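Local coordinates for SnoaL-like domain-containing protein (Kribbella flavida, PDB 4GB5) that is of unknown function but carries a SnoaL-like domain of the NTF2 clan, a cone-shaped alpha-beta fold that often encloses a ligand pocket, at residues A[9-17]-A[82-93]; A[37-48]-A[133-144]. One frame throughout, in Å; residues are numbered along the deposited sequence. Where two conformers were deposited one is given.

Interaction 1 of 2, residues A[9-17]-A[82-93]; sequences DRAEIIELF and HVVTIDSDRATI
D9 opens the contact with its CB against CD1 of I86. Its carboxylate turns to R127 and W132 instead. R10 lays its backbone on the same methyl, with N 3.7 Å from I86 CD1. R10 NE makes a salt bridge with E7, while NH1 comes no nearer than 4.1 Å to V84 O. I13 spreads two branches over the hairpin. Its CG2, anti to the backbone N, meets I93 CG1 at 3.5 Å. Its CD1 reaches the other way, 3.6 Å from A91 CB and beside I86 CG1. I14 sets CG2 over the centre of the H82 ring, 3.8 Å from the centroid and 8° off the normal, a CH-pi contact. Its CG1 packs on V84 CG2. F17 takes the edge of H82 on its ring face, an offset edge-to-face pair with planes at 66°. F17 CZ also touches I93 CG2 at 3.6 Å. The segments share no hydrogen bond; aliphatic and ring packing makes the contact. Helix 6-25 lies across the hairpin of strands 74-87 and 90-102; the axis of segment 9-17 comes within 9.4 Å of that of 82-87. Strand 114-128 continues the sheet beyond I93. W132 of strand 131-145 packs on E12, I13 and L16, and L134 on F17.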
loop_
_atom_site.group_PDB
_atom_site.type_symbol
_atom_site.label_atom_id
_atom_site.label_comp_id
_atom_site.label_asym_id
_atom_site.label_seq_id
_atom_site.Cartn_x
_atom_site.Cartn_y
_atom_site.Cartn_z
ATOM N N ASP A 9 -4.951 -18.034 10.225
ATOM C CA ASP A 9 -5.735 -16.969 10.862
ATOM C C ASP A 9 -5.179 -15.598 10.523
ATOM O O ASP A 9 -5.910 -14.694 10.168
ATOM C CB ASP A 9 -5.727 -17.122 12.393
ATOM C CG ASP A 9 -6.560 -18.257 12.873
ATOM O OD1 ASP A 9 -7.595 -18.585 12.234
ATOM O OD2 ASP A 9 -6.182 -18.870 13.905
ATOM N N ARG A 10 -3.866 -15.438 10.617
ATOM C CA ARG A 10 -3.233 -14.158 10.291
ATOM C C ARG A 10 -3.521 -13.762 8.871
ATOM O O ARG A 10 -3.867 -12.619 8.611
ATOM C CB ARG A 10 -1.705 -14.220 10.486
ATOM C CG ARG A 10 -1.048 -12.855 10.226
ATOM C CD ARG A 10 0.429 -12.919 9.967
ATOM N NE ARG A 10 1.136 -13.708 10.954
ATOM C CZ ARG A 10 1.833 -13.228 11.979
ATOM N NH1 ARG A 10 1.877 -11.923 12.227
ATOM N NH2 ARG A 10 2.471 -14.076 12.782
ATOM N N ALA A 11 -3.336 -14.686 7.946
ATOM C CA ALA A 11 -3.549 -14.355 6.533
ATOM C C ALA A 11 -5.030 -13.971 6.276
ATOM O O ALA A 11 -5.306 -13.042 5.521
ATOM C CB ALA A 11 -3.109 -15.513 5.633
ATOM N N GLU A 12 -5.957 -14.668 6.911
ATOM C CA GLU A 12 -7.374 -14.381 6.750
ATOM C C GLU A 12 -7.728 -13.018 7.342
ATOM O O GLU A 12 -8.546 -12.268 6.761
ATOM C CB GLU A 12 -8.246 -15.506 7.322
ATOM C CG GLU A 12 -8.247 -16.776 6.459
ATOM C CD GLU A 12 -9.068 -17.898 7.046
ATOM O OE1 GLU A 12 -9.634 -17.711 8.144
ATOM O OE2 GLU A 12 -9.159 -18.965 6.391
ATOM N N ILE A 13 -7.091 -12.676 8.460
ATOM C CA ILE A 13 -7.311 -11.377 9.114
ATOM C C ILE A 13 -6.759 -10.278 8.215
ATOM O O ILE A 13 -7.415 -9.235 8.018
ATOM C CB ILE A 13 -6.697 -11.359 10.507
ATOM C CG1 ILE A 13 -7.508 -12.248 11.429
ATOM C CG2 ILE A 13 -6.595 -9.922 11.084
ATOM C CD1 ILE A 13 -6.777 -12.498 12.738
ATOM N N ILE A 14 -5.569 -10.462 7.655
ATOM C CA ILE A 14 -5.030 -9.454 6.737
ATOM C C ILE A 14 -5.953 -9.316 5.531
ATOM O O ILE A 14 -6.251 -8.189 5.100
ATOM C CB ILE A 14 -3.547 -9.719 6.379
ATOM C CG1 ILE A 14 -2.704 -9.514 7.613
ATOM C CG2 ILE A 14 -3.062 -8.794 5.246
ATOM C CD1 ILE A 14 -1.271 -9.918 7.515
ATOM N N GLU A 15 -6.409 -10.417 4.977
ATOM C CA GLU A 15 -7.295 -10.353 3.806
ATOM C C GLU A 15 -8.562 -9.608 4.119
ATOM O O GLU A 15 -9.129 -8.955 3.238
ATOM C CB GLU A 15 -7.607 -11.766 3.338
ATOM C CG GLU A 15 -8.445 -11.855 2.126
ATOM C CD GLU A 15 -8.510 -13.262 1.578
ATOM O OE1 GLU A 15 -7.566 -13.713 0.878
ATOM O OE2 GLU A 15 -9.524 -13.923 1.876
ATOM N N LEU A 16 -9.056 -9.661 5.353
ATOM C CA LEU A 16 -10.257 -8.897 5.695
ATOM C C LEU A 16 -10.115 -7.437 5.411
ATOM O O LEU A 16 -11.104 -6.756 5.088
ATOM C CB LEU A 16 -10.604 -8.957 7.176
ATOM C CG LEU A 16 -11.381 -10.132 7.661
ATOM C CD1 LEU A 16 -11.514 -10.059 9.155
ATOM C CD2 LEU A 16 -12.768 -10.092 7.032
ATOM N N PHE A 17 -8.893 -6.919 5.534
ATOM C CA PHE A 17 -8.664 -5.514 5.232
ATOM C C PHE A 17 -8.761 -5.217 3.741
ATOM O O PHE A 17 -9.124 -4.105 3.365
ATOM C CB PHE A 17 -7.323 -5.045 5.821
ATOM C CG PHE A 17 -7.402 -4.860 7.276
ATOM C CD1 PHE A 17 -7.671 -3.585 7.793
ATOM C CD2 PHE A 17 -7.275 -5.899 8.167
ATOM C CE1 PHE A 17 -7.774 -3.359 9.143
ATOM C CE2 PHE A 17 -7.416 -5.694 9.514
ATOM C CZ PHE A 17 -7.651 -4.414 10.029
ATOM N N HIS A 82 0.175 -4.141 8.200
ATOM C CA HIS A 82 -0.644 -4.810 9.218
ATOM C C HIS A 82 0.210 -5.398 10.326
ATOM O O HIS A 82 1.142 -6.152 10.062
ATOM C CB HIS A 82 -1.511 -5.909 8.588
ATOM C CG HIS A 82 -2.184 -5.475 7.333
ATOM N ND1 HIS A 82 -1.497 -5.395 6.139
ATOM C CD2 HIS A 82 -3.463 -5.127 7.072
ATOM C CE1 HIS A 82 -2.340 -5.015 5.198
ATOM N NE2 HIS A 82 -3.527 -4.813 5.738
ATOM N N VAL A 83 -0.138 -5.090 11.578
ATOM C CA VAL A 83 0.509 -5.637 12.753
ATOM C C VAL A 83 -0.601 -6.350 13.515
ATOM O O VAL A 83 -1.531 -5.704 14.035
ATOM C CB VAL A 83 1.104 -4.531 13.570
ATOM C CG1 VAL A 83 1.739 -5.079 14.826
ATOM C CG2 VAL A 83 2.123 -3.703 12.791
ATOM N N VAL A 84 -0.557 -7.699 13.498
ATOM C CA VAL A 84 -1.673 -8.537 13.918
ATOM C C VAL A 84 -1.272 -9.316 15.148
ATOM O O VAL A 84 -0.236 -9.981 15.154
ATOM C CB VAL A 84 -2.050 -9.504 12.786
ATOM C CG1 VAL A 84 -3.132 -10.442 13.244
ATOM C CG2 VAL A 84 -2.451 -8.758 11.503
ATOM N N THR A 85 -2.098 -9.251 16.192
ATOM C CA THR A 85 -1.886 -10.024 17.393
ATOM C C THR A 85 -3.096 -10.878 17.628
ATOM O O THR A 85 -4.188 -10.347 17.721
ATOM C CB THR A 85 -1.651 -9.074 18.568
ATOM O OG1 THR A 85 -0.607 -8.139 18.210
ATOM C CG2 THR A 85 -1.235 -9.833 19.815
ATOM N N ILE A 86 -2.924 -12.200 17.697
ATOM C CA ILE A 86 -4.038 -13.125 17.772
ATOM C C ILE A 86 -4.027 -13.853 19.121
ATOM O O ILE A 86 -2.965 -14.259 19.611
ATOM C CB ILE A 86 -3.947 -14.171 16.669
ATOM C CG1 ILE A 86 -3.943 -13.465 15.312
ATOM C CG2 ILE A 86 -5.091 -15.164 16.775
ATOM C CD1 ILE A 86 -3.504 -14.373 14.156
ATOM N N ASP A 87 -5.200 -13.988 19.724
ATOM C CA ASP A 87 -5.362 -14.756 20.952
ATOM C C ASP A 87 -6.623 -15.569 20.745
ATOM O O ASP A 87 -7.728 -15.079 20.940
ATOM C CB ASP A 87 -5.493 -13.792 22.134
ATOM C CG ASP A 87 -5.692 -14.496 23.460
ATOM O OD1 ASP A 87 -5.656 -15.738 23.478
ATOM O OD2 ASP A 87 -5.884 -13.784 24.468
ATOM N N SER A 88 -6.430 -16.809 20.299
ATOM C CA SER A 88 -7.513 -17.740 20.002
ATOM C C SER A 88 -8.525 -17.174 19.016
ATOM O O SER A 88 -8.219 -17.069 17.837
ATOM C CB SER A 88 -8.211 -18.213 21.266
ATOM O OG SER A 88 -9.100 -19.266 20.930
ATOM N N ASP A 89 -9.720 -16.787 19.485
ATOM C CA ASP A 89 -10.767 -16.286 18.574
ATOM C C ASP A 89 -10.900 -14.759 18.581
ATOM O O ASP A 89 -11.905 -14.219 18.125
ATOM C CB ASP A 89 -12.138 -16.948 18.866
ATOM C CG ASP A 89 -12.714 -16.571 20.203
ATOM O OD1 ASP A 89 -11.953 -16.086 21.068
ATOM O OD2 ASP A 89 -13.943 -16.782 20.399
ATOM N N ARG A 90 -9.884 -14.067 19.090
ATOM C CA ARG A 90 -9.811 -12.589 19.018
ATOM C C ARG A 90 -8.477 -12.141 18.459
ATOM O O ARG A 90 -7.489 -12.821 18.577
ATOM C CB ARG A 90 -9.936 -11.973 20.406
ATOM C CG ARG A 90 -11.206 -12.333 21.101
ATOM C CD ARG A 90 -11.322 -11.551 22.423
ATOM N NE ARG A 90 -12.570 -11.836 23.135
ATOM C CZ ARG A 90 -13.700 -11.147 22.989
ATOM N NH1 ARG A 90 -13.760 -10.104 22.171
ATOM N NH2 ARG A 90 -14.790 -11.530 23.669
ATOM N N ALA A 91 -8.486 -10.978 17.826
ATOM C CA ALA A 91 -7.256 -10.388 17.367
ATOM C C ALA A 91 -7.343 -8.881 17.430
ATOM O O ALA A 91 -8.429 -8.305 17.365
ATOM C CB ALA A 91 -6.920 -10.836 15.916
ATOM N N THR A 92 -6.179 -8.260 17.533
ATOM C CA THR A 92 -6.051 -6.830 17.294
ATOM C C THR A 92 -5.226 -6.593 16.056
ATOM O O THR A 92 -4.315 -7.369 15.758
ATOM C CB THR A 92 -5.383 -6.099 18.459
ATOM O OG1 THR A 92 -4.076 -6.639 18.682
ATOM C CG2 THR A 92 -6.190 -6.293 19.719
ATOM N N ILE A 93 -5.555 -5.549 15.318
ATOM C CA ILE A 93 -4.777 -5.198 14.161
ATOM C C ILE A 93 -4.543 -3.711 14.154
ATOM O O ILE A 93 -5.483 -2.929 14.167
ATOM C CB ILE A 93 -5.490 -5.527 12.874
ATOM C CG1 ILE A 93 -6.041 -6.952 12.867
ATOM C CG2 ILE A 93 -4.560 -5.280 11.705
ATOM C CD1 ILE A 93 -7.410 -7.138 13.386
#

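Interaction 2 of 2, residues A[37-48]-A[133-144]; sequences HTDPLTIDFESV and RLSSVKLTASYQ
The carbonyl O of L134 takes two donors from consecutive residues, one from each face of its plane. H37 ND1 gives one bond at 3.2 Å, with the oxygen in the imidazole plane. T38 N gives the other, also 3.2 Å, from above the carbonyl plane. The bond to ND1 fixes the turn of the H37 ring, and L41 CD2 lies over one face of it. Y61 meets the same ring edge-to-face. T38 OG1 turns back to P40 O at 2.8 Å, across the corner at D39 and P40, which contains the cis peptide bond before P40. Beyond the corner, strand 41-44 runs parallel to strand 133-141. T42 N bonds to S135 O, V137 N to T42 O, D44 N to V137 O and L139 N to D44 O. S135 and S136 form a classic beta bulge opposite E124. Strands 41-44 and 131-145 are the parallel pair in the mixed, strongly curved sheet of the NTF2-like fold, with antiparallel strands 54-56 and 114-128 flanking them. V137, on the same face as I43, is crossed by the F45 ring, whose CE1 lies 4.0 Å from V137 CG1. L139 CB sits at the edge of that ring, near its plane. D44 and K138 share the other face and lie side by side, but OD2 and NZ are 4.5 Å apart. K138 NZ bonds to a triethylene glycol. D44 OD1 closes an Asx turn by accepting from E46 N at 2.9 Å. A water donates to D44 OD1 and L139 O and accepts from S47 N, bridging the helix start to the strand. In one of its two conformers S47 OG accepts from A141 N at 2.9 Å, while V48 CG2 packs between L139 CD2 and A141 CB.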
loop_
_atom_site.group_PDB
_atom_site.type_symbol
_atom_site.label_atom_id
_atom_site.label_comp_id
_atom_site.label_asym_id
_atom_site.label_seq_id
_atom_site.Cartn_x
_atom_site.Cartn_y
_atom_site.Cartn_z
ATOM N N HIS A 37 -17.660 -7.742 8.607
ATOM C CA HIS A 37 -17.936 -7.211 9.952
ATOM C C HIS A 37 -18.878 -8.080 10.767
ATOM O O HIS A 37 -19.710 -8.840 10.235
ATOM C CB HIS A 37 -18.589 -5.824 9.782
ATOM C CG HIS A 37 -17.660 -4.792 9.205
ATOM N ND1 HIS A 37 -16.528 -4.378 9.875
ATOM C CD2 HIS A 37 -17.703 -4.076 8.058
ATOM C CE1 HIS A 37 -15.886 -3.490 9.139
ATOM N NE2 HIS A 37 -16.583 -3.269 8.041
ATOM N N THR A 38 -18.736 -7.955 12.076
ATOM C CA THR A 38 -19.775 -8.452 12.958
ATOM C C THR A 38 -21.031 -7.557 12.961
ATOM O O THR A 38 -21.032 -6.423 12.469
ATOM C CB THR A 38 -19.255 -8.528 14.409
ATOM O OG1 THR A 38 -18.815 -7.244 14.812
ATOM C CG2 THR A 38 -18.076 -9.493 14.567
ATOM N N ASP A 39 -22.122 -8.091 13.518
ATOM C CA ASP A 39 -23.369 -7.350 13.703
ATOM C C ASP A 39 -23.773 -7.596 15.141
ATOM O O ASP A 39 -24.185 -8.701 15.463
ATOM C CB ASP A 39 -24.459 -7.876 12.770
ATOM C CG ASP A 39 -25.687 -6.990 12.736
ATOM O OD1 ASP A 39 -25.720 -5.978 13.477
ATOM O OD2 ASP A 39 -26.653 -7.345 12.008
ATOM N N PRO A 40 -23.692 -6.570 16.001
ATOM C CA PRO A 40 -23.317 -5.195 15.690
ATOM C C PRO A 40 -21.825 -4.986 15.535
ATOM O O PRO A 40 -21.046 -5.902 15.734
ATOM C CB PRO A 40 -23.879 -4.418 16.883
ATOM C CG PRO A 40 -23.800 -5.396 18.027
ATOM C CD PRO A 40 -24.098 -6.733 17.410
ATOM N N LEU A 41 -21.470 -3.747 15.217
ATOM C CA LEU A 41 -20.101 -3.327 14.950
ATOM C C LEU A 41 -19.803 -2.096 15.806
ATOM O O LEU A 41 -20.629 -1.174 15.902
ATOM C CB LEU A 41 -19.987 -2.929 13.460
ATOM C CG LEU A 41 -18.690 -2.326 12.925
ATOM C CD1 LEU A 41 -17.583 -3.327 13.150
ATOM C CD2 LEU A 41 -18.743 -1.982 11.489
ATOM N N THR A 42 -18.622 -2.041 16.426
ATOM C CA THR A 42 -18.194 -0.835 17.086
ATOM C C THR A 42 -17.359 0.023 16.142
ATOM O O THR A 42 -16.477 -0.492 15.469
ATOM C CB THR A 42 -17.390 -1.174 18.336
ATOM O OG1 THR A 42 -18.258 -1.853 19.250
ATOM C CG2 THR A 42 -16.894 0.079 19.004
ATOM N N ILE A 43 -17.682 1.313 16.062
ATOM C CA ILE A 43 -16.983 2.231 15.188
ATOM C C ILE A 43 -16.513 3.475 15.922
ATOM O O ILE A 43 -17.190 3.976 16.788
ATOM C CB ILE A 43 -17.860 2.659 14.006
ATOM C CG1 ILE A 43 -19.168 3.209 14.505
ATOM C CG2 ILE A 43 -18.136 1.481 13.094
ATOM C CD1 ILE A 43 -20.014 3.856 13.407
ATOM N N ASP A 44 -15.321 3.940 15.575
ATOM C CA ASP A 44 -14.771 5.143 16.136
ATOM C C ASP A 44 -14.017 5.886 15.057
ATOM O O ASP A 44 -12.859 5.535 14.686
ATOM C CB ASP A 44 -13.853 4.796 17.304
ATOM C CG ASP A 44 -13.171 6.023 17.910
ATOM O OD1 ASP A 44 -13.261 7.132 17.330
ATOM O OD2 ASP A 44 -12.491 5.851 18.960
ATOM N N PHE A 45 -14.657 6.922 14.532
ATOM C CA PHE A 45 -14.042 7.791 13.538
ATOM C C PHE A 45 -13.874 9.179 14.135
ATOM O O PHE A 45 -13.762 10.181 13.445
ATOM C CB PHE A 45 -14.925 7.848 12.276
ATOM C CG PHE A 45 -15.132 6.491 11.638
ATOM C CD1 PHE A 45 -14.074 5.821 11.047
ATOM C CD2 PHE A 45 -16.383 5.881 11.632
ATOM C CE1 PHE A 45 -14.249 4.557 10.470
ATOM C CE2 PHE A 45 -16.557 4.610 11.064
ATOM C CZ PHE A 45 -15.493 3.956 10.487
ATOM N N GLU A 46 -13.870 9.244 15.454
ATOM C CA GLU A 46 -13.880 10.536 16.158
ATOM C C GLU A 46 -12.747 11.476 15.753
ATOM O O GLU A 46 -12.946 12.686 15.639
ATOM C CB GLU A 46 -13.851 10.310 17.667
ATOM C CG GLU A 46 -14.080 11.596 18.443
ATOM C CD GLU A 46 -14.260 11.360 19.937
ATOM O OE1 GLU A 46 -13.857 10.290 20.449
ATOM O OE2 GLU A 46 -14.810 12.267 20.606
ATOM N N SER A 47 -11.569 10.898 15.525
ATOM C CA SER A 47 -10.377 11.630 15.069
ATOM C C SER A 47 -10.600 12.404 13.759
ATOM O O SER A 47 -9.891 13.373 13.466
ATOM C CB SER A 47 -9.196 10.669 14.931
ATOM O OG SER A 47 -8.066 11.307 14.351
ATOM N N VAL A 48 -11.598 11.986 12.993
ATOM C CA VAL A 48 -11.968 12.657 11.762
ATOM C C VAL A 48 -13.300 13.372 11.878
ATOM O O VAL A 48 -13.455 14.498 11.385
ATOM C CB VAL A 48 -12.082 11.685 10.612
ATOM C CG1 VAL A 48 -12.649 12.413 9.402
ATOM C CG2 VAL A 48 -10.744 11.108 10.301
ATOM N N ARG A 133 -14.062 -11.827 11.396
ATOM C CA ARG A 133 -14.774 -10.592 11.089
ATOM C C ARG A 133 -14.220 -9.447 11.916
ATOM O O ARG A 133 -13.766 -9.642 13.053
ATOM C CB ARG A 133 -16.282 -10.731 11.473
ATOM C CG ARG A 133 -17.102 -11.763 10.663
ATOM C CD ARG A 133 -17.243 -11.365 9.211
ATOM N NE ARG A 133 -18.121 -12.273 8.470
ATOM C CZ ARG A 133 -17.737 -13.408 7.917
ATOM N NH1 ARG A 133 -16.495 -13.823 7.987
ATOM N NH2 ARG A 133 -18.633 -14.129 7.241
ATOM N N LEU A 134 -14.269 -8.252 11.355
ATOM C CA LEU A 134 -13.846 -7.059 12.064
ATOM C C LEU A 134 -14.998 -6.570 12.954
ATOM O O LEU A 134 -16.071 -6.198 12.457
ATOM C CB LEU A 134 -13.441 -5.953 11.076
ATOM C CG LEU A 134 -12.200 -6.185 10.225
ATOM C CD1 LEU A 134 -11.965 -5.069 9.250
ATOM C CD2 LEU A 134 -10.981 -6.348 11.117
ATOM N N SER A 135 -14.766 -6.580 14.258
ATOM C CA SER A 135 -15.774 -6.240 15.266
ATOM C C SER A 135 -15.655 -4.821 15.797
ATOM O O SER A 135 -16.601 -4.302 16.361
ATOM C CB SER A 135 -15.680 -7.206 16.452
ATOM O OG SER A 135 -14.341 -7.227 16.937
ATOM N N SER A 136 -14.493 -4.202 15.633
ATOM C CA SER A 136 -14.307 -2.829 16.011
ATOM C C SER A 136 -13.371 -2.154 15.022
ATOM O O SER A 136 -12.300 -2.690 14.695
ATOM C CB SER A 136 -13.703 -2.753 17.421
ATOM O OG SER A 136 -13.387 -1.431 17.763
ATOM N N VAL A 137 -13.753 -0.972 14.541
ATOM C CA VAL A 137 -12.922 -0.175 13.644
ATOM C C VAL A 137 -12.646 1.163 14.307
ATOM O O VAL A 137 -13.598 1.841 14.760
ATOM C CB VAL A 137 -13.640 0.084 12.308
ATOM C CG1 VAL A 137 -12.818 0.955 11.365
ATOM C CG2 VAL A 137 -13.981 -1.223 11.643
ATOM N N LYS A 138 -11.386 1.532 14.383
ATOM C CA LYS A 138 -11.013 2.824 14.915
ATOM C C LYS A 138 -9.989 3.462 13.999
ATOM O O LYS A 138 -8.930 2.887 13.743
ATOM C CB LYS A 138 -10.443 2.714 16.302
ATOM C CG LYS A 138 -9.925 4.029 16.846
ATOM C CD LYS A 138 -9.395 3.842 18.252
ATOM C CE LYS A 138 -8.810 5.111 18.863
ATOM N NZ LYS A 138 -8.257 4.809 20.245
ATOM N N LEU A 139 -10.303 4.657 13.501
ATOM C CA LEU A 139 -9.460 5.360 12.617
ATOM C C LEU A 139 -8.895 6.560 13.354
ATOM O O LEU A 139 -9.658 7.369 13.835
ATOM C CB LEU A 139 -10.279 5.837 11.431
ATOM C CG LEU A 139 -9.633 6.848 10.496
ATOM C CD1 LEU A 139 -8.430 6.202 9.846
ATOM C CD2 LEU A 139 -10.625 7.410 9.452
ATOM N N THR A 140 -7.575 6.668 13.397
ATOM C CA THR A 140 -6.853 7.820 13.959
ATOM C C THR A 140 -6.124 8.526 12.803
ATOM O O THR A 140 -5.223 7.957 12.189
ATOM C CB THR A 140 -5.862 7.349 15.027
ATOM O OG1 THR A 140 -6.541 6.702 16.112
ATOM C CG2 THR A 140 -5.112 8.558 15.619
ATOM N N ALA A 141 -6.497 9.762 12.491
ATOM C CA ALA A 141 -5.861 10.489 11.405
ATOM C C ALA A 141 -4.564 11.152 11.853
ATOM O O ALA A 141 -4.547 11.796 12.919
ATOM C CB ALA A 141 -6.781 11.550 10.858
ATOM N N SER A 142 -3.503 10.979 11.082
ATOM C CA SER A 142 -2.300 11.736 11.301
ATOM C C SER A 142 -2.333 13.068 10.545
ATOM O O SER A 142 -1.716 14.035 10.977
ATOM C CB SER A 142 -1.107 10.889 10.883
ATOM O OG SER A 142 -1.253 10.575 9.548
ATOM N N TYR A 143 -3.081 13.113 9.445
ATOM C CA TYR A 143 -3.123 14.274 8.579
ATOM C C TYR A 143 -4.350 14.165 7.680
ATOM O O TYR A 143 -4.780 13.070 7.323
ATOM C CB TYR A 143 -1.855 14.315 7.714
ATOM C CG TYR A 143 -1.603 15.629 7.055
ATOM C CD1 TYR A 143 -1.070 16.680 7.789
ATOM C CD2 TYR A 143 -1.863 15.806 5.732
ATOM C CE1 TYR A 143 -0.804 17.916 7.195
ATOM C CE2 TYR A 143 -1.624 17.065 5.122
ATOM C CZ TYR A 143 -1.103 18.080 5.853
ATOM O OH TYR A 143 -0.828 19.303 5.269
ATOM N N GLN A 144 -4.917 15.319 7.332
ATOM C CA GLN A 144 -5.941 15.380 6.313
ATOM C C GLN A 144 -5.665 16.532 5.380
ATOM O O GLN A 144 -5.187 17.590 5.802
ATOM C CB GLN A 144 -7.317 15.605 6.916
ATOM C CG GLN A 144 -7.792 14.529 7.894
ATOM C CD GLN A 144 -9.230 14.744 8.302
ATOM O OE1 GLN A 144 -10.148 14.731 7.469
ATOM N NE2 GLN A 144 -9.436 14.944 9.585
HETATM O O HOH W 1 -10.960 8.139 16.181
#

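Interactions 1 and 2 meet on one curved sheet, with centres about 16 Å apart. Strands 114-128 and 90-102 lie between strand 131-145 and strand 74-87. Helix 6-25 joins the two contacts directly. L16 CD1 packs 3.8 Å from R133 N, and F17 CE2 lies 4.0 Å from L134 CD2. F17, which packs on H82 and I93 in interaction 1, thus also touches a residue of interaction 2. Further along the helix, I23 touches H37 and Y20 touches V137. Triethylene glycol, probably from crystallisation, is found near both contacts, about 5 Å from the A91 side chain and about 3 Å from that of K138. Both contacts also touch the second subunit.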